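Local atomic coordinates of short chain dehydrogenase (Rhodopseudomonas palustris, PDB entry 3H7A), a protein that belongs to the short-chain dehydrogenase/reductase family, whose members use NAD(P)(H), and probably binds such a nucleotide, its substrate and activity being unestablished. Residues T33-R39 and R57-L63; E85-N90 and Q134-T140; V106-W111 and A153-A158. One frame throughout, in Å; residues are numbered along the deposited sequence.

Contact 1: T33-R39 and R57-L63; sequences TVFAGRR and RIVARSL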
loop_
_atom_site.group_PDB
_atom_site.type_symbol
_atom_site.label_atom_id
_atom_site.label_comp_id
_atom_site.label_asym_id
_atom_site.label_seq_id
_atom_site.Cartn_x
_atom_site.Cartn_y
_atom_site.Cartn_z
ATOM N N THR B 33 14.281 0.188 -34.208
ATOM C CA THR B 33 14.362 -1.202 -34.637
ATOM C C THR B 33 13.968 -2.071 -33.453
ATOM O O THR B 33 14.563 -1.987 -32.396
ATOM C CB THR B 33 15.761 -1.614 -35.136
ATOM O OG1 THR B 33 16.106 -0.842 -36.294
ATOM C CG2 THR B 33 15.793 -3.099 -35.500
ATOM N N VAL B 34 12.964 -2.908 -33.633
ATOM C CA VAL B 34 12.533 -3.765 -32.546
ATOM C C VAL B 34 13.204 -5.127 -32.658
ATOM O O VAL B 34 13.211 -5.738 -33.713
ATOM C CB VAL B 34 10.986 -3.862 -32.486
ATOM C CG1 VAL B 34 10.528 -4.908 -31.448
ATOM C CG2 VAL B 34 10.387 -2.481 -32.175
ATOM N N PHE B 35 13.824 -5.552 -31.568
ATOM C CA PHE B 35 14.251 -6.922 -31.381
ATOM C C PHE B 35 13.147 -7.621 -30.626
ATOM O O PHE B 35 12.876 -7.310 -29.470
ATOM C CB PHE B 35 15.599 -6.976 -30.635
ATOM C CG PHE B 35 16.782 -6.910 -31.563
ATOM C CD1 PHE B 35 17.013 -5.768 -32.340
ATOM C CD2 PHE B 35 17.627 -8.010 -31.718
ATOM C CE1 PHE B 35 18.073 -5.710 -33.240
ATOM C CE2 PHE B 35 18.704 -7.962 -32.611
ATOM C CZ PHE B 35 18.926 -6.808 -33.367
ATOM N N ALA B 36 12.487 -8.546 -31.304
ATOM C CA ALA B 36 11.329 -9.206 -30.763
ATOM C C ALA B 36 11.702 -10.636 -30.462
ATOM O O ALA B 36 12.236 -11.337 -31.321
ATOM C CB ALA B 36 10.191 -9.145 -31.776
ATOM N N GLY B 37 11.439 -11.075 -29.236
ATOM C CA GLY B 37 11.709 -12.450 -28.846
ATOM C C GLY B 37 10.482 -13.172 -28.324
ATOM O O GLY B 37 9.686 -12.600 -27.581
ATOM N N ARG B 38 10.306 -14.417 -28.756
ATOM C CA ARG B 38 9.334 -15.339 -28.162
ATOM C C ARG B 38 9.955 -16.731 -28.228
ATOM O O ARG B 38 10.957 -16.905 -28.916
ATOM C CB ARG B 38 7.983 -15.271 -28.885
ATOM C CG ARG B 38 7.970 -15.872 -30.273
ATOM C CD ARG B 38 6.604 -15.776 -30.916
ATOM N NE ARG B 38 5.634 -16.701 -30.338
ATOM C CZ ARG B 38 4.337 -16.706 -30.639
ATOM N NH1 ARG B 38 3.835 -15.830 -31.502
ATOM N NH2 ARG B 38 3.537 -17.587 -30.073
ATOM N N ARG B 39 9.404 -17.705 -27.499
ATOM C CA ARG B 39 9.984 -19.058 -27.481
ATOM C C ARG B 39 10.178 -19.640 -28.873
ATOM O O ARG B 39 11.263 -20.101 -29.188
ATOM C CB ARG B 39 9.212 -20.033 -26.576
ATOM C CG ARG B 39 9.754 -20.083 -25.152
ATOM C CD ARG B 39 9.759 -21.503 -24.596
ATOM N NE ARG B 39 8.488 -21.877 -23.969
ATOM C CZ ARG B 39 8.196 -21.704 -22.681
ATOM N NH1 ARG B 39 7.016 -22.089 -22.210
ATOM N NH2 ARG B 39 9.078 -21.144 -21.854
ATOM N N ARG B 57 11.186 -1.422 -38.966
ATOM C CA ARG B 57 12.321 -2.334 -38.880
ATOM C C ARG B 57 12.216 -3.237 -37.652
ATOM O O ARG B 57 11.965 -2.753 -36.550
ATOM C CB ARG B 57 13.632 -1.550 -38.853
ATOM C CG ARG B 57 13.838 -0.656 -40.078
ATOM C CD ARG B 57 14.893 0.392 -39.833
ATOM N NE ARG B 57 14.509 1.290 -38.750
ATOM C CZ ARG B 57 15.363 1.871 -37.914
ATOM N NH1 ARG B 57 14.907 2.662 -36.962
ATOM N NH2 ARG B 57 16.670 1.674 -38.027
ATOM N N ILE B 58 12.391 -4.543 -37.855
ATOM C CA ILE B 58 12.272 -5.538 -36.784
ATOM C C ILE B 58 13.188 -6.735 -37.038
ATOM O O ILE B 58 13.306 -7.190 -38.173
ATOM C CB ILE B 58 10.783 -5.996 -36.556
ATOM C CG1 ILE B 58 10.681 -7.071 -35.457
ATOM C CG2 ILE B 58 10.129 -6.464 -37.865
ATOM C CD1 ILE B 58 9.270 -7.590 -35.195
ATOM N N VAL B 59 13.859 -7.199 -35.978
ATOM C CA VAL B 59 14.620 -8.442 -35.973
ATOM C C VAL B 59 13.915 -9.417 -35.047
ATOM O O VAL B 59 13.732 -9.130 -33.868
ATOM C CB VAL B 59 16.063 -8.219 -35.486
ATOM C CG1 VAL B 59 16.844 -9.516 -35.462
ATOM C CG2 VAL B 59 16.765 -7.194 -36.365
ATOM N N ALA B 60 13.498 -10.557 -35.594
ATOM C CA ALA B 60 12.824 -11.611 -34.829
ATOM C C ALA B 60 13.806 -12.696 -34.397
ATOM O O ALA B 60 14.598 -13.176 -35.207
ATOM C CB ALA B 60 11.718 -12.219 -35.659
ATOM N N ARG B 61 13.773 -13.066 -33.117
ATOM C CA ARG B 61 14.591 -14.164 -32.608
ATOM C C ARG B 61 13.764 -15.138 -31.778
ATOM O O ARG B 61 12.733 -14.762 -31.218
ATOM C CB ARG B 61 15.770 -13.645 -31.777
ATOM C CG ARG B 61 16.836 -12.904 -32.583
ATOM C CD ARG B 61 17.830 -12.187 -31.667
ATOM N NE ARG B 61 18.597 -13.095 -30.804
ATOM C CZ ARG B 61 19.895 -13.374 -30.941
ATOM N NH1 ARG B 61 20.614 -12.822 -31.917
ATOM N NH2 ARG B 61 20.486 -14.211 -30.093
ATOM N N SER B 62 14.218 -16.392 -31.723
ATOM C CA SER B 62 13.706 -17.373 -30.777
ATOM C C SER B 62 14.431 -17.108 -29.486
ATOM O O SER B 62 15.649 -16.928 -29.488
ATOM C CB SER B 62 14.022 -18.793 -31.235
ATOM O OG SER B 62 13.108 -19.228 -32.220
ATOM N N LEU B 63 13.692 -17.060 -28.382
ATOM C CA LEU B 63 14.283 -16.714 -27.094
ATOM C C LEU B 63 13.513 -17.374 -25.975
ATOM O O LEU B 63 12.305 -17.181 -25.833
ATOM C CB LEU B 63 14.309 -15.188 -26.887
ATOM C CG LEU B 63 14.618 -14.659 -25.479
ATOM C CD1 LEU B 63 16.080 -14.871 -25.124
ATOM C CD2 LEU B 63 14.202 -13.177 -25.296
#

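Contact 2: E85-N90 and Q134-T140; sequences EVTIFN and QGKIFFT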
loop_
_atom_site.group_PDB
_atom_site.type_symbol
_atom_site.label_atom_id
_atom_site.label_comp_id
_atom_site.label_asym_id
_atom_site.label_seq_id
_atom_site.Cartn_x
_atom_site.Cartn_y
_atom_site.Cartn_z
ATOM N N GLU B 85 17.950 1.299 -26.346
ATOM C CA GLU B 85 17.323 2.432 -25.641
ATOM C C GLU B 85 16.120 2.112 -24.763
ATOM O O GLU B 85 15.836 2.842 -23.816
ATOM C CB GLU B 85 16.962 3.549 -26.611
ATOM C CG GLU B 85 18.073 4.555 -26.664
ATOM C CD GLU B 85 17.950 5.541 -27.780
ATOM O OE1 GLU B 85 16.804 5.896 -28.144
ATOM O OE2 GLU B 85 19.020 5.966 -28.282
ATOM N N VAL B 86 15.400 1.046 -25.103
ATOM C CA VAL B 86 14.230 0.623 -24.338
ATOM C C VAL B 86 14.223 -0.899 -24.257
ATOM O O VAL B 86 14.384 -1.554 -25.274
ATOM C CB VAL B 86 12.910 1.119 -24.989
ATOM C CG1 VAL B 86 11.679 0.726 -24.151
ATOM C CG2 VAL B 86 12.926 2.620 -25.185
ATOM N N THR B 87 14.079 -1.458 -23.051
ATOM C CA THR B 87 13.748 -2.885 -22.901
ATOM C C THR B 87 12.350 -3.001 -22.305
ATOM O O THR B 87 12.066 -2.364 -21.303
ATOM C CB THR B 87 14.747 -3.624 -21.981
ATOM O OG1 THR B 87 16.023 -3.677 -22.618
ATOM C CG2 THR B 87 14.290 -5.077 -21.676
ATOM N N ILE B 88 11.477 -3.787 -22.924
ATOM C CA ILE B 88 10.171 -4.046 -22.348
ATOM C C ILE B 88 10.083 -5.531 -22.054
ATOM O O ILE B 88 10.152 -6.366 -22.966
ATOM C CB ILE B 88 9.045 -3.565 -23.265
ATOM C CG1 ILE B 88 9.164 -2.060 -23.443
ATOM C CG2 ILE B 88 7.688 -3.879 -22.659
ATOM C CD1 ILE B 88 8.845 -1.600 -24.792
ATOM N N PHE B 89 9.995 -5.858 -20.764
ATOM C CA PHE B 89 9.899 -7.236 -20.313
ATOM C C PHE B 89 8.438 -7.613 -20.085
ATOM O O PHE B 89 7.798 -7.140 -19.148
ATOM C CB PHE B 89 10.707 -7.460 -19.037
ATOM C CG PHE B 89 10.681 -8.878 -18.571
ATOM C CD1 PHE B 89 11.507 -9.837 -19.159
ATOM C CD2 PHE B 89 9.783 -9.280 -17.569
ATOM C CE1 PHE B 89 11.483 -11.166 -18.741
ATOM C CE2 PHE B 89 9.731 -10.602 -17.157
ATOM C CZ PHE B 89 10.591 -11.552 -17.734
ATOM N N ASN B 90 7.933 -8.484 -20.944
ATOM C CA ASN B 90 6.517 -8.805 -20.982
ATOM C C ASN B 90 6.319 -10.314 -20.995
ATOM O O ASN B 90 5.862 -10.889 -21.969
ATOM C CB ASN B 90 5.895 -8.158 -22.221
ATOM C CG ASN B 90 4.404 -8.383 -22.315
ATOM O OD1 ASN B 90 3.635 -7.864 -21.505
ATOM N ND2 ASN B 90 3.982 -9.161 -23.316
ATOM N N GLN B 134 21.952 6.546 -20.848
ATOM C CA GLN B 134 20.494 6.733 -20.881
ATOM C C GLN B 134 19.787 5.431 -21.289
ATOM O O GLN B 134 20.410 4.535 -21.858
ATOM C CB GLN B 134 20.107 7.862 -21.858
ATOM C CG GLN B 134 20.441 7.562 -23.319
ATOM C CD GLN B 134 19.879 8.577 -24.306
ATOM O OE1 GLN B 134 19.264 9.572 -23.924
ATOM N NE2 GLN B 134 20.099 8.324 -25.590
ATOM N N GLY B 135 18.485 5.343 -21.010
ATOM C CA GLY B 135 17.678 4.177 -21.362
ATOM C C GLY B 135 16.397 4.092 -20.556
ATOM O O GLY B 135 16.196 4.851 -19.598
ATOM N N LYS B 136 15.510 3.190 -20.978
ATOM C CA LYS B 136 14.253 2.942 -20.269
ATOM C C LYS B 136 14.040 1.437 -20.155
ATOM O O LYS B 136 14.216 0.701 -21.121
ATOM C CB LYS B 136 13.061 3.651 -20.944
ATOM C CG LYS B 136 13.182 5.204 -20.994
ATOM C CD LYS B 136 11.843 5.947 -21.003
ATOM C CE LYS B 136 12.022 7.464 -20.742
ATOM N NZ LYS B 136 10.734 8.181 -20.403
ATOM N N ILE B 137 13.696 0.977 -18.952
ATOM C CA ILE B 137 13.493 -0.448 -18.689
ATOM C C ILE B 137 12.144 -0.651 -18.045
ATOM O O ILE B 137 11.950 -0.301 -16.882
ATOM C CB ILE B 137 14.550 -1.039 -17.728
ATOM C CG1 ILE B 137 15.967 -0.702 -18.199
ATOM C CG2 ILE B 137 14.331 -2.546 -17.596
ATOM C CD1 ILE B 137 17.065 -1.078 -17.235
ATOM N N PHE B 138 11.227 -1.228 -18.808
ATOM C CA PHE B 138 9.834 -1.339 -18.419
ATOM C C PHE B 138 9.497 -2.793 -18.159
ATOM O O PHE B 138 9.913 -3.673 -18.918
ATOM C CB PHE B 138 8.940 -0.790 -19.540
ATOM C CG PHE B 138 9.121 0.681 -19.812
ATOM C CD1 PHE B 138 9.698 1.526 -18.869
ATOM C CD2 PHE B 138 8.665 1.235 -21.002
ATOM C CE1 PHE B 138 9.850 2.875 -19.111
ATOM C CE2 PHE B 138 8.798 2.592 -21.247
ATOM C CZ PHE B 138 9.392 3.411 -20.299
ATOM N N PHE B 139 8.742 -3.038 -17.088
ATOM C CA PHE B 139 8.332 -4.376 -16.694
ATOM C C PHE B 139 6.815 -4.455 -16.669
ATOM O O PHE B 139 6.168 -3.592 -16.084
ATOM C CB PHE B 139 8.852 -4.675 -15.292
ATOM C CG PHE B 139 10.351 -4.754 -15.201
ATOM C CD1 PHE B 139 11.016 -5.930 -15.551
ATOM C CD2 PHE B 139 11.095 -3.667 -14.741
ATOM C CE1 PHE B 139 12.414 -6.035 -15.455
ATOM C CE2 PHE B 139 12.485 -3.754 -14.632
ATOM C CZ PHE B 139 13.144 -4.957 -14.999
ATOM N N THR B 140 6.244 -5.483 -17.296
ATOM C CA THR B 140 4.794 -5.688 -17.253
ATOM C C THR B 140 4.381 -6.447 -16.003
ATOM O O THR B 140 4.743 -7.610 -15.839
ATOM C CB THR B 140 4.272 -6.457 -18.478
ATOM O OG1 THR B 140 4.656 -5.773 -19.678
ATOM C CG2 THR B 140 2.765 -6.543 -18.438
HETATM O O HOH W 1 21.186 5.700 -26.476
HETATM O O HOH W 2 6.490 -9.278 -17.357
#

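Contact 3: V106-W111 and A153-A158; sequences VFRKVW and AAFASA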
loop_
_atom_site.group_PDB
_atom_site.type_symbol
_atom_site.label_atom_id
_atom_site.label_comp_id
_atom_site.label_asym_id
_atom_site.label_seq_id
_atom_site.Cartn_x
_atom_site.Cartn_y
_atom_site.Cartn_z
ATOM N N VAL B 106 6.078 -26.377 -10.855
ATOM C CA VAL B 106 5.292 -25.176 -11.171
ATOM C C VAL B 106 5.840 -23.910 -10.489
ATOM O O VAL B 106 6.043 -22.898 -11.154
ATOM C CB VAL B 106 3.780 -25.396 -10.875
ATOM C CG1 VAL B 106 3.020 -24.070 -10.721
ATOM C CG2 VAL B 106 3.167 -26.246 -11.989
ATOM N N PHE B 107 6.120 -23.990 -9.191
ATOM C CA PHE B 107 6.662 -22.857 -8.446
ATOM C C PHE B 107 8.021 -22.387 -9.011
ATOM O O PHE B 107 8.193 -21.187 -9.241
ATOM C CB PHE B 107 6.746 -23.168 -6.943
ATOM C CG PHE B 107 6.944 -21.932 -6.054
ATOM C CD1 PHE B 107 5.845 -21.231 -5.544
ATOM C CD2 PHE B 107 8.229 -21.486 -5.713
ATOM C CE1 PHE B 107 6.009 -20.082 -4.724
ATOM C CE2 PHE B 107 8.412 -20.369 -4.889
ATOM C CZ PHE B 107 7.302 -19.652 -4.409
ATOM N N ARG B 108 8.958 -23.319 -9.235
ATOM C CA ARG B 108 10.284 -22.992 -9.797
ATOM C C ARG B 108 10.187 -22.391 -11.202
ATOM O O ARG B 108 10.837 -21.377 -11.494
ATOM C CB ARG B 108 11.171 -24.240 -9.856
ATOM C CG ARG B 108 12.543 -24.100 -9.196
ATOM C CD ARG B 108 13.645 -23.509 -10.076
ATOM N NE ARG B 108 14.853 -23.267 -9.275
ATOM C CZ ARG B 108 15.986 -22.733 -9.726
ATOM N NH1 ARG B 108 17.008 -22.554 -8.893
ATOM N NH2 ARG B 108 16.101 -22.372 -10.998
ATOM N N LYS B 109 9.394 -23.034 -12.070
ATOM C CA LYS B 109 9.204 -22.629 -13.484
ATOM C C LYS B 109 8.579 -21.248 -13.610
ATOM O O LYS B 109 9.005 -20.450 -14.457
ATOM C CB LYS B 109 8.330 -23.637 -14.253
ATOM C CG LYS B 109 8.211 -23.422 -15.791
ATOM C CD LYS B 109 7.146 -24.346 -16.471
ATOM C CE LYS B 109 5.841 -23.613 -16.900
ATOM N NZ LYS B 109 4.766 -23.463 -15.846
ATOM N N VAL B 110 7.559 -20.976 -12.792
ATOM C CA VAL B 110 6.912 -19.657 -12.805
ATOM C C VAL B 110 7.897 -18.578 -12.344
ATOM O O VAL B 110 7.988 -17.517 -12.961
ATOM C CB VAL B 110 5.594 -19.664 -11.998
ATOM C CG1 VAL B 110 5.060 -18.263 -11.787
ATOM C CG2 VAL B 110 4.576 -20.495 -12.750
ATOM N N TRP B 111 8.685 -18.867 -11.308
ATOM C CA TRP B 111 9.747 -17.952 -10.925
ATOM C C TRP B 111 10.810 -17.727 -12.026
ATOM O O TRP B 111 11.212 -16.579 -12.287
ATOM C CB TRP B 111 10.422 -18.432 -9.653
ATOM C CG TRP B 111 11.593 -17.578 -9.270
ATOM C CD1 TRP B 111 11.552 -16.372 -8.629
ATOM C CD2 TRP B 111 12.981 -17.864 -9.503
ATOM N NE1 TRP B 111 12.829 -15.882 -8.457
ATOM C CE2 TRP B 111 13.724 -16.779 -8.974
ATOM C CE3 TRP B 111 13.668 -18.933 -10.103
ATOM C CZ2 TRP B 111 15.120 -16.735 -9.012
ATOM C CZ3 TRP B 111 15.060 -18.893 -10.144
ATOM C CH2 TRP B 111 15.771 -17.795 -9.599
ATOM N N ALA B 153 -0.300 -18.636 -5.192
ATOM C CA ALA B 153 1.022 -18.611 -4.522
ATOM C C ALA B 153 2.222 -18.613 -5.463
ATOM O O ALA B 153 3.162 -17.847 -5.247
ATOM C CB ALA B 153 1.156 -19.718 -3.450
ATOM N N ALA B 154 2.191 -19.432 -6.515
ATOM C CA ALA B 154 3.325 -19.463 -7.441
ATOM C C ALA B 154 3.413 -18.205 -8.304
ATOM O O ALA B 154 4.492 -17.632 -8.456
ATOM C CB ALA B 154 3.312 -20.727 -8.316
ATOM N N PHE B 155 2.288 -17.808 -8.893
ATOM C CA PHE B 155 2.253 -16.644 -9.782
ATOM C C PHE B 155 2.501 -15.308 -9.058
ATOM O O PHE B 155 3.322 -14.496 -9.503
ATOM C CB PHE B 155 0.923 -16.622 -10.549
ATOM C CG PHE B 155 0.839 -15.565 -11.622
ATOM C CD1 PHE B 155 1.817 -15.455 -12.599
ATOM C CD2 PHE B 155 -0.235 -14.680 -11.660
ATOM C CE1 PHE B 155 1.729 -14.471 -13.599
ATOM C CE2 PHE B 155 -0.331 -13.691 -12.655
ATOM C CZ PHE B 155 0.651 -13.599 -13.634
ATOM N N ALA B 156 1.802 -15.082 -7.943
ATOM C CA ALA B 156 1.972 -13.869 -7.172
ATOM C C ALA B 156 3.401 -13.795 -6.606
ATOM O O ALA B 156 3.983 -12.712 -6.556
ATOM C CB ALA B 156 0.936 -13.784 -6.048
ATOM N N SER B 157 3.982 -14.932 -6.226
ATOM C CA SER B 157 5.356 -14.899 -5.672
ATOM C C SER B 157 6.339 -14.349 -6.686
ATOM O O SER B 157 7.164 -13.480 -6.374
ATOM C CB SER B 157 5.818 -16.270 -5.227
ATOM O OG SER B 157 7.080 -16.152 -4.599
ATOM N N ALA B 158 6.222 -14.840 -7.913
ATOM C CA ALA B 158 7.067 -14.377 -9.005
ATOM C C ALA B 158 6.752 -12.935 -9.414
ATOM O O ALA B 158 7.673 -12.182 -9.721
ATOM C CB ALA B 158 6.937 -15.309 -10.199
HETATM O O HOH W 3 7.204 -18.445 -8.301
#

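Contact 1: T33-R39 and R57-L63
F35 and V59 meet as flat ring and branched side chain, the apolar centre of two parallel strands that, with helix 45-53, make a beta-alpha-beta unit of the Rossmann fold. V59 CB lies 3.8 Å from the centroid of the F35 ring and only 8° off its normal, a CH-pi contact over one face. With V59 CG1 anti to the backbone N (chi1 179°), the two methyls straddle the outer part of the ring: V59 CG2 is 3.7 Å from F35 CE1, and V59 CG1 is equally near F35 CE2. A beta-branched valine suits a strand and offers this broad surface. At the ring edge R61 CD comes within 4.2 Å of F35 CD2, so the arginine contributes its aliphatic part; helix 68-81 covers this face. On the opposite face the extended I58 chain carries CD1 to 3.9 Å from A36 CB, beneath V48 and I51 of helix 45-53.

The backbones run 18° apart in a parallel ladder. V59 N donates to V34 O at 2.8 Å, A36 N to V59 O, R61 N to A36 O and L63 N to R38 O, whereas the bond from R38 N to R61 O is weak. G37 fits because a CB there would run into L63 CD2. In relatives, residues at and just after the end of the second strand help to choose between NAD and NADP; R38, and perhaps the poorly ordered R39, would be consistent with NADP.

At the polar edge R57 bends at its third torsion, and its guanidinium, whose NH1 is bonded to R6 O, lays one face over T33: OG1 stands 3.1 Å above the guanidinium plane, too badly angled to accept a hydrogen bond from NH2.

Contact 2: E85-N90 and Q134-T140
F89 touches F139 at its very first side-chain atom: F89 CB is 3.8 Å from F139 CD1 and 3.9 Å from F138 O. The chain then turns outward, since CG stands anti to the backbone N (chi1 -178°), and of the ring carbons CD2 keeps to 4.1 Å from F139 CD1 while the far end of the ring leads away to A117 and S121. A large aromatic side chain suits this place, packing between the sheet and helix 104-132. On the other face I88 CG1 reaches F138 CB at 4.1 Å, two bulky apolar groups crossing at a slant.

Beneath them the backbones lie almost parallel, 6° apart, and the ladder is regular through its middle, the first rung, K136 N to E85 O, being more bent; the bond from F138 N to T87 O is nearly straight at 178°. At the C-terminal ends T140 OG1 lies 3.0 Å from N90 OD1, and this hydroxyl is bonded to Y223 OH. N90 probably corresponds to the second asparagine of the family's NNAG motif, and its ND2 is bonded to G14 O. At the N-terminal ends a water links E85 OE2, at 2.8 Å, with Q134 NE2, at 3.0 Å, so this polar pair needs no direct bond. K136 has two conformers, which leaves the partners of its NZ, Y227 O among them, in some doubt.

The two strands form the centre of the parallel sheet: strand 9-13 is bonded alongside 85-89, strand 178-185 neighbours 135-140, and helix 104-132 lies over the face bearing T87, F89 and I137.

Contact 3: V106-W111 and A153-A158
A154 O and F107 O are joined by a water that donates to both, at 2.8 Å to A154 O and 3.1 Å to F107 O. A154 O also takes a weak helical bond from A158 N, and V110 CG1 presses on it at 3.4 Å. The same water sits over the centre of one face of the F107 ring, 3.9 Å above its plane.

Set anti to the backbone N (chi1 -165°), the F107 ring reaches along the facing helix: CD1 is 3.6 Å from A154 CA, and CZ is 3.5 Å from S157 OG. The small residues A154 and A158 let the two helical segments approach to 8.7 Å between axes, crossing at -29°. V110 CG1 wedges between them, 3.8 Å from A158 CB and against the edge of the F155 ring.

The segments lie on helices 104-132 and 153-173, the pair through which short-chain dehydrogenases typically dimerise as a four-helix bundle, and here the second subunit does pack on them: its W111 stacks on W111, and its F119 on F107. S157 OG is satisfied across the interface by G161 O of the second subunit. With an alanine in place of F107, S157 CB and A154 CA would probably lose the ring that touches them, and F119 of the second subunit its stacking partner. F155 stands where the tyrosine of the family's YxxxK motif is usual, four residues before the lysine; a phenylalanine keeps the ring but carries no hydroxyl. Beyond the ring contacts, A158 CB rests against W111 CA.

How the contacts relate
Contacts 1 and 2 belong to one parallel sheet, with strand 9-13 between their strand pairs; their centres are 14 Å apart and they do not touch. Contact 1 lies at the margin of the sheet within this chain, contact 2 at its middle. Contact 3 stands apart, its centre 26 Å from contact 1 and 22 Å from contact 2, toward the second subunit. Along the chain contact 1 closes first, whereas contacts 2 and 3 alternate: strand 84-89, helix 104-132, strand 135-142 and helix 153-173 follow in turn. The crossover helix that links the central strands therefore also supplies half of contact 3, tying the Rossmann-type sheet to the dimer interface.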